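Local structure of SAM-dependent methyltransferase (Geobacter sulfurreducens, 5BP7) at residues A[31-36]-A[224-229]; A[64-69]-A[86-91]. The protein binds S-adenosyl-L-homocysteine, the demethylated form of the methyl donor, and probably transfers methyl groups from S-adenosylmethionine to an acceptor. One frame throughout, in Å; residues are numbered along the deposited sequence.

Contact 1: A[31-36]-A[224-229]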
loop_
_atom_site.group_PDB
_atom_site.type_symbol
_atom_site.label_atom_id
_atom_site.label_comp_id
_atom_site.label_asym_id
_atom_site.label_seq_id
_atom_site.Cartn_x
_atom_site.Cartn_y
_atom_site.Cartn_z
ATOM N N THR A 31 9.225 2.502 -10.540
ATOM C CA THR A 31 9.674 3.892 -10.389
ATOM C C THR A 31 9.131 4.767 -11.523
ATOM O O THR A 31 8.595 5.844 -11.280
ATOM C CB THR A 31 11.220 3.947 -10.329
ATOM O OG1 THR A 31 11.672 3.072 -9.290
ATOM C CG2 THR A 31 11.711 5.319 -9.992
ATOM N N ILE A 32 9.267 4.277 -12.749
ATOM C CA ILE A 32 8.830 4.996 -13.949
ATOM C C ILE A 32 7.308 5.211 -13.970
ATOM O O ILE A 32 6.847 6.315 -14.222
ATOM C CB ILE A 32 9.266 4.239 -15.221
ATOM C CG1 ILE A 32 10.777 4.368 -15.418
ATOM C CG2 ILE A 32 8.536 4.745 -16.457
ATOM C CD1 ILE A 32 11.364 3.252 -16.262
ATOM N N THR A 33 6.541 4.156 -13.702
ATOM C CA THR A 33 5.097 4.241 -13.787
ATOM C C THR A 33 4.439 4.968 -12.610
ATOM O O THR A 33 3.396 5.583 -12.786
ATOM C CB THR A 33 4.457 2.854 -13.895
ATOM O OG1 THR A 33 4.759 2.098 -12.720
ATOM C CG2 THR A 33 4.956 2.138 -15.147
ATOM N N GLU A 34 5.051 4.908 -11.426
ATOM C CA GLU A 34 4.455 5.482 -10.219
ATOM C C GLU A 34 5.153 6.721 -9.637
ATOM O O GLU A 34 4.829 7.136 -8.519
ATOM C CB GLU A 34 4.271 4.397 -9.149
ATOM C CG GLU A 34 3.356 3.274 -9.617
ATOM C CD GLU A 34 3.017 2.275 -8.527
ATOM O OE1 GLU A 34 2.731 1.101 -8.858
ATOM O OE2 GLU A 34 3.032 2.668 -7.345
ATOM N N SER A 35 6.027 7.366 -10.414
ATOM C CA SER A 35 6.743 8.566 -9.946
ATOM C C SER A 35 5.847 9.756 -9.602
ATOM O O SER A 35 6.221 10.576 -8.778
ATOM C CB SER A 35 7.796 9.028 -10.958
ATOM O OG SER A 35 7.172 9.437 -12.149
ATOM N N ALA A 36 4.668 9.833 -10.197
ATOM C CA ALA A 36 3.714 10.904 -9.890
ATOM C C ALA A 36 2.605 10.485 -8.890
ATOM O O ALA A 36 1.671 11.239 -8.676
ATOM C CB ALA A 36 3.108 11.446 -11.176
ATOM N N LEU A 224 -0.764 8.118 -17.981
ATOM C CA LEU A 224 -0.282 9.452 -18.274
ATOM C C LEU A 224 1.212 9.613 -17.966
ATOM O O LEU A 224 1.948 10.176 -18.768
ATOM C CB LEU A 224 -1.059 10.496 -17.484
ATOM C CG LEU A 224 -0.762 11.955 -17.818
ATOM C CD1 LEU A 224 -0.910 12.289 -19.301
ATOM C CD2 LEU A 224 -1.675 12.821 -16.965
ATOM N N THR A 225 1.621 9.138 -16.792
ATOM C CA THR A 225 3.015 9.182 -16.382
ATOM C C THR A 225 3.894 8.456 -17.415
ATOM O O THR A 225 4.921 8.989 -17.833
ATOM C CB THR A 225 3.223 8.553 -14.984
ATOM O OG1 THR A 225 2.379 9.197 -14.023
ATOM C CG2 THR A 225 4.670 8.704 -14.513
HETATM N N MSE A 226 3.471 7.262 -17.824
HETATM C CA MSE A 226 4.193 6.475 -18.827
HETATM C C MSE A 226 4.323 7.209 -20.130
HETATM O O MSE A 226 5.390 7.257 -20.722
HETATM C CB MSE A 226 3.490 5.157 -19.124
HETATM C CG MSE A 226 3.699 4.143 -18.012
HETATM SE SE MSE A 226 2.411 2.635 -18.155
HETATM C CE MSE A 226 3.772 1.540 -18.950
ATOM N N ARG A 227 3.231 7.802 -20.589
ATOM C CA ARG A 227 3.238 8.477 -21.890
ATOM C C ARG A 227 4.211 9.636 -21.882
ATOM O O ARG A 227 4.969 9.826 -22.839
ATOM C CB ARG A 227 1.833 8.943 -22.293
ATOM C CG ARG A 227 1.740 9.683 -23.616
ATOM C CD ARG A 227 2.315 8.926 -24.814
ATOM N NE ARG A 227 2.322 9.829 -25.955
ATOM C CZ ARG A 227 1.441 9.846 -26.957
ATOM N NH1 ARG A 227 0.465 8.949 -27.075
ATOM N NH2 ARG A 227 1.562 10.789 -27.892
ATOM N N ARG A 228 4.187 10.413 -20.808
ATOM C CA ARG A 228 5.106 11.555 -20.686
ATOM C C ARG A 228 6.544 11.121 -20.553
ATOM O O ARG A 228 7.427 11.741 -21.124
ATOM C CB ARG A 228 4.737 12.415 -19.501
ATOM C CG ARG A 228 3.440 13.148 -19.728
ATOM C CD ARG A 228 3.136 14.060 -18.571
ATOM N NE ARG A 228 1.888 14.770 -18.804
ATOM C CZ ARG A 228 1.327 15.601 -17.936
ATOM N NH1 ARG A 228 1.911 15.842 -16.763
ATOM N NH2 ARG A 228 0.188 16.211 -18.253
ATOM N N TRP A 229 6.762 10.051 -19.795
ATOM C CA TRP A 229 8.090 9.488 -19.657
ATOM C C TRP A 229 8.646 9.012 -20.993
ATOM O O TRP A 229 9.826 9.200 -21.260
ATOM C CB TRP A 229 8.096 8.337 -18.665
ATOM C CG TRP A 229 9.470 7.808 -18.378
ATOM C CD1 TRP A 229 10.313 8.228 -17.405
ATOM C CD2 TRP A 229 10.145 6.770 -19.072
ATOM N NE1 TRP A 229 11.483 7.505 -17.442
ATOM C CE2 TRP A 229 11.397 6.597 -18.454
ATOM C CE3 TRP A 229 9.808 5.951 -20.151
ATOM C CZ2 TRP A 229 12.320 5.640 -18.879
ATOM C CZ3 TRP A 229 10.740 4.993 -20.586
ATOM C CH2 TRP A 229 11.979 4.854 -19.950
HETATM O O HOH W 1 2.887 8.087 -11.646
#
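I32 lies over the indole of W229, and this pair carries the aromatic part of the contact between helix 28-34 and helix 212-232. CG2 of I32 stands 3.7 Å from the centroid of the five-membered ring of W229, only 13° off the ring normal, in a CH-pi contact over the face. The other branch runs along the same indole: CG1 lies near NE1 and CE2, and CD1 of I32 reaches CZ2 of W229 at 3.7 Å, above the rim of the six-membered ring. With CG2 anti to the backbone N and CG1 anti to the carbonyl carbon (chi1 -72°), both branches of I32 meet the ring system.

Further packing sets CG2 of T33 against CG of selenomethionine M226 at 3.7 Å, the methyl of T33 running alongside the start of the selenomethionine chain. The methyl CG2 of T225 packs 3.2 Å from the carbonyl O of I32 and also meets OG of S35, while CB of A36 sits beside OG1 of T225. M226 and W229 also touch V242 of helix 239-260, so helix 212-232 packs on both helix 239-260 and helix 28-34. These helices belong to the helical part outside the central sheet of this methyltransferase fold.

The polar contacts run through a water 2.7 Å from OG1 of T225. That water donates to the carbonyl O of T33 at 2.8 Å and accepts from the backbone N of A36 at 2.9 Å, tying T225 to the end of the first segment. OG1 of T225 is also hydrogen-bonded to the carbonyl O of A221, one turn earlier in its own helix.

Contact 2: A[64-69]-A[86-91]. With SAH (S-adenosyl-L-homocysteine), chain D.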
loop_
_atom_site.group_PDB
_atom_site.type_symbol
_atom_site.label_atom_id
_atom_site.label_comp_id
_atom_site.label_asym_id
_atom_site.label_seq_id
_atom_site.Cartn_x
_atom_site.Cartn_y
_atom_site.Cartn_z
ATOM N N LEU A 64 4.101 3.112 12.979
ATOM C CA LEU A 64 5.137 2.464 12.178
ATOM C C LEU A 64 4.495 1.987 10.892
ATOM O O LEU A 64 3.473 1.271 10.922
ATOM C CB LEU A 64 5.763 1.248 12.901
ATOM C CG LEU A 64 6.774 0.393 12.100
ATOM C CD1 LEU A 64 8.025 1.182 11.825
ATOM C CD2 LEU A 64 7.133 -0.884 12.850
ATOM N N ASP A 65 5.107 2.340 9.771
ATOM C CA ASP A 65 4.582 1.989 8.444
ATOM C C ASP A 65 5.659 1.275 7.634
ATOM O O ASP A 65 6.652 1.876 7.261
ATOM C CB ASP A 65 4.095 3.256 7.723
ATOM C CG ASP A 65 3.287 2.960 6.453
ATOM O OD1 ASP A 65 2.813 1.800 6.256
ATOM O OD2 ASP A 65 3.097 3.901 5.631
ATOM N N LEU A 66 5.471 -0.024 7.395
ATOM C CA LEU A 66 6.401 -0.816 6.595
ATOM C C LEU A 66 5.954 -0.847 5.141
ATOM O O LEU A 66 4.814 -1.249 4.833
ATOM C CB LEU A 66 6.501 -2.244 7.125
ATOM C CG LEU A 66 6.900 -2.422 8.595
ATOM C CD1 LEU A 66 7.171 -3.885 8.869
ATOM C CD2 LEU A 66 8.119 -1.594 8.960
ATOM N N GLY A 67 6.858 -0.446 4.256
ATOM C CA GLY A 67 6.530 -0.232 2.849
ATOM C C GLY A 67 5.701 1.032 2.712
ATOM O O GLY A 67 4.605 1.005 2.132
ATOM N N SER A 68 6.247 2.137 3.205
ATOM C CA SER A 68 5.508 3.398 3.372
ATOM C C SER A 68 5.348 4.246 2.096
ATOM O O SER A 68 4.661 5.259 2.115
ATOM C CB SER A 68 6.149 4.247 4.462
ATOM O OG SER A 68 7.549 4.394 4.233
ATOM N N GLY A 69 5.945 3.815 0.989
ATOM C CA GLY A 69 5.721 4.454 -0.310
ATOM C C GLY A 69 6.299 5.848 -0.357
ATOM O O GLY A 69 7.461 6.049 0.034
ATOM N N THR A 86 7.401 6.559 11.824
ATOM C CA THR A 86 8.497 6.113 10.977
ATOM C C THR A 86 7.952 5.308 9.815
ATOM O O THR A 86 7.179 4.366 10.020
ATOM C CB THR A 86 9.458 5.208 11.770
ATOM O OG1 THR A 86 9.889 5.909 12.938
ATOM C CG2 THR A 86 10.678 4.848 10.938
ATOM N N GLY A 87 8.386 5.656 8.618
ATOM C CA GLY A 87 8.056 4.911 7.417
ATOM C C GLY A 87 9.306 4.311 6.786
ATOM O O GLY A 87 10.275 5.026 6.558
ATOM N N ILE A 88 9.288 3.006 6.495
ATOM C CA ILE A 88 10.423 2.344 5.854
ATOM C C ILE A 88 10.007 1.906 4.478
ATOM O O ILE A 88 8.989 1.221 4.319
ATOM C CB ILE A 88 10.934 1.142 6.648
ATOM C CG1 ILE A 88 11.484 1.636 7.985
ATOM C CG2 ILE A 88 12.072 0.433 5.913
ATOM C CD1 ILE A 88 10.929 0.879 9.153
ATOM N N ASP A 89 10.827 2.272 3.494
ATOM C CA ASP A 89 10.552 1.935 2.108
ATOM C C ASP A 89 11.818 1.691 1.297
ATOM O O ASP A 89 12.804 2.391 1.441
ATOM C CB ASP A 89 9.686 2.993 1.433
ATOM C CG ASP A 89 8.970 2.438 0.200
ATOM O OD1 ASP A 89 9.566 2.423 -0.906
ATOM O OD2 ASP A 89 7.799 1.994 0.339
HETATM N N MSE A 90 11.747 0.677 0.447
HETATM C CA MSE A 90 12.881 0.225 -0.336
HETATM C C MSE A 90 13.229 1.122 -1.502
HETATM O O MSE A 90 14.350 1.043 -2.026
HETATM C CB MSE A 90 12.539 -1.172 -0.850
HETATM C CG MSE A 90 13.781 -1.880 -1.329
HETATM SE SE MSE A 90 13.460 -3.819 -1.402
HETATM C CE MSE A 90 12.201 -3.782 -2.928
ATOM N N SER A 91 12.288 1.951 -1.934
ATOM C CA SER A 91 12.494 2.844 -3.089
ATOM C C SER A 91 13.258 4.079 -2.682
ATOM O O SER A 91 12.844 4.794 -1.778
ATOM C CB SER A 91 11.158 3.290 -3.703
ATOM O OG SER A 91 11.344 4.292 -4.684
HETATM N N SAH D . 1.770 1.768 1.675
HETATM C CA SAH D . 2.270 2.626 0.535
HETATM C CB SAH D . 3.030 1.838 -0.546
HETATM C CG SAH D . 2.384 0.588 -1.147
HETATM S SD SAH D . 3.191 0.110 -2.658
HETATM C C SAH D . 1.171 3.431 -0.103
HETATM O O SAH D . -0.012 3.244 0.195
HETATM O OXT SAH D . 1.432 4.308 -0.938
HETATM C "C5'" SAH D . 4.426 -1.112 -2.178
HETATM C "C4'" SAH D . 5.645 -0.399 -1.593
HETATM O "O4'" SAH D . 6.467 -1.320 -0.885
HETATM C "C3'" SAH D . 6.532 0.284 -2.634
HETATM O "O3'" SAH D . 6.668 1.660 -2.267
HETATM C "C2'" SAH D . 7.871 -0.430 -2.570
HETATM O "O2'" SAH D . 8.963 0.474 -2.705
HETATM C "C1'" SAH D . 7.818 -0.982 -1.163
HETATM N N9 SAH D . 8.565 -2.205 -0.842
HETATM C C8 SAH D . 8.611 -3.382 -1.538
HETATM N N7 SAH D . 9.345 -4.287 -0.928
HETATM C C5 SAH D . 9.782 -3.664 0.240
HETATM C C6 SAH D . 10.600 -4.083 1.311
HETATM N N6 SAH D . 11.145 -5.319 1.359
HETATM N N1 SAH D . 10.853 -3.215 2.324
HETATM C C2 SAH D . 10.316 -1.981 2.270
HETATM N N3 SAH D . 9.537 -1.478 1.302
HETATM C C4 SAH D . 9.301 -2.380 0.300
#
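L64 opens the parallel pairing opposite T86, its CD1 reaching diagonally across to CD1 of I88 on the neighbouring strand at 4.0 Å. The backbone of D65 then bonds in both directions: its N donates to the carbonyl O of T86 (2.9 Å), and its O accepts from the N of I88 (3.0 Å). D65 points to the opposite face of the sheet from L64, T86, L66 and I88. L66 lies alongside I88, CD2 to CD1 at 3.7 Å, and its side chain also touches L148 and L149 of helix 142-150.

The strand ends at L66, and at G67 the chain turns with a positive phi. The carbonyl O of I88 takes two bonds here, a short one from the N of G67 and another from the N of S68, which comes from above the carbonyl plane. The carbonyl O of G67 in turn accepts from the amino N of S-adenosyl-L-homocysteine at 3.0 Å. CB and OG of S68 lie against the bare backbone of G87, with CB of S68 3.6 Å from CA of G87.

G69 completes the turn, its N meeting OD2 of D89 at 2.7 Å from above the carboxylate plane. D89 has CG anti to its backbone N (chi1 -159°), which carries the carboxylate to G69 and the ribose. There it receives both sugar hydroxyls, O2' on OD1 of D89 (2.7 Å) and O3' on OD2, while OD1 also accepts from the N of S91 in an Asx turn. Protein N-H groups thus hold both oxygens in place for the sugar. A glycine-rich loop after the first strand and an acidic residue ending the second, joined by a beta-alpha-beta crossover through helix 72-81, are characteristic of the cofactor site in Rossmann-like class I methyltransferases and form part of it here.

In the fold
Contact 2 is nested inside the chain loop that contact 1 closes: helix 28-34 comes first, then strands 62-66 and 84-89, and helix 212-232 follows far downstream. The centres lie 21 Å apart, and the nearest atoms are about 5 Å apart without touching. Contact 2 belongs to the central seven-stranded mixed sheet, buried about 10 Å from the centre of the chain, against 18 Å for contact 1, which joins two helices outside the sheet. Helix 92-104, which follows strand 84-89, connects the two regions, since T31, E34 and S35 pack on it. H40, four residues beyond 31-36, gives its backbone N to the ligand and its ring ND1 to E34, so the N-terminal segment lies close to the pocket.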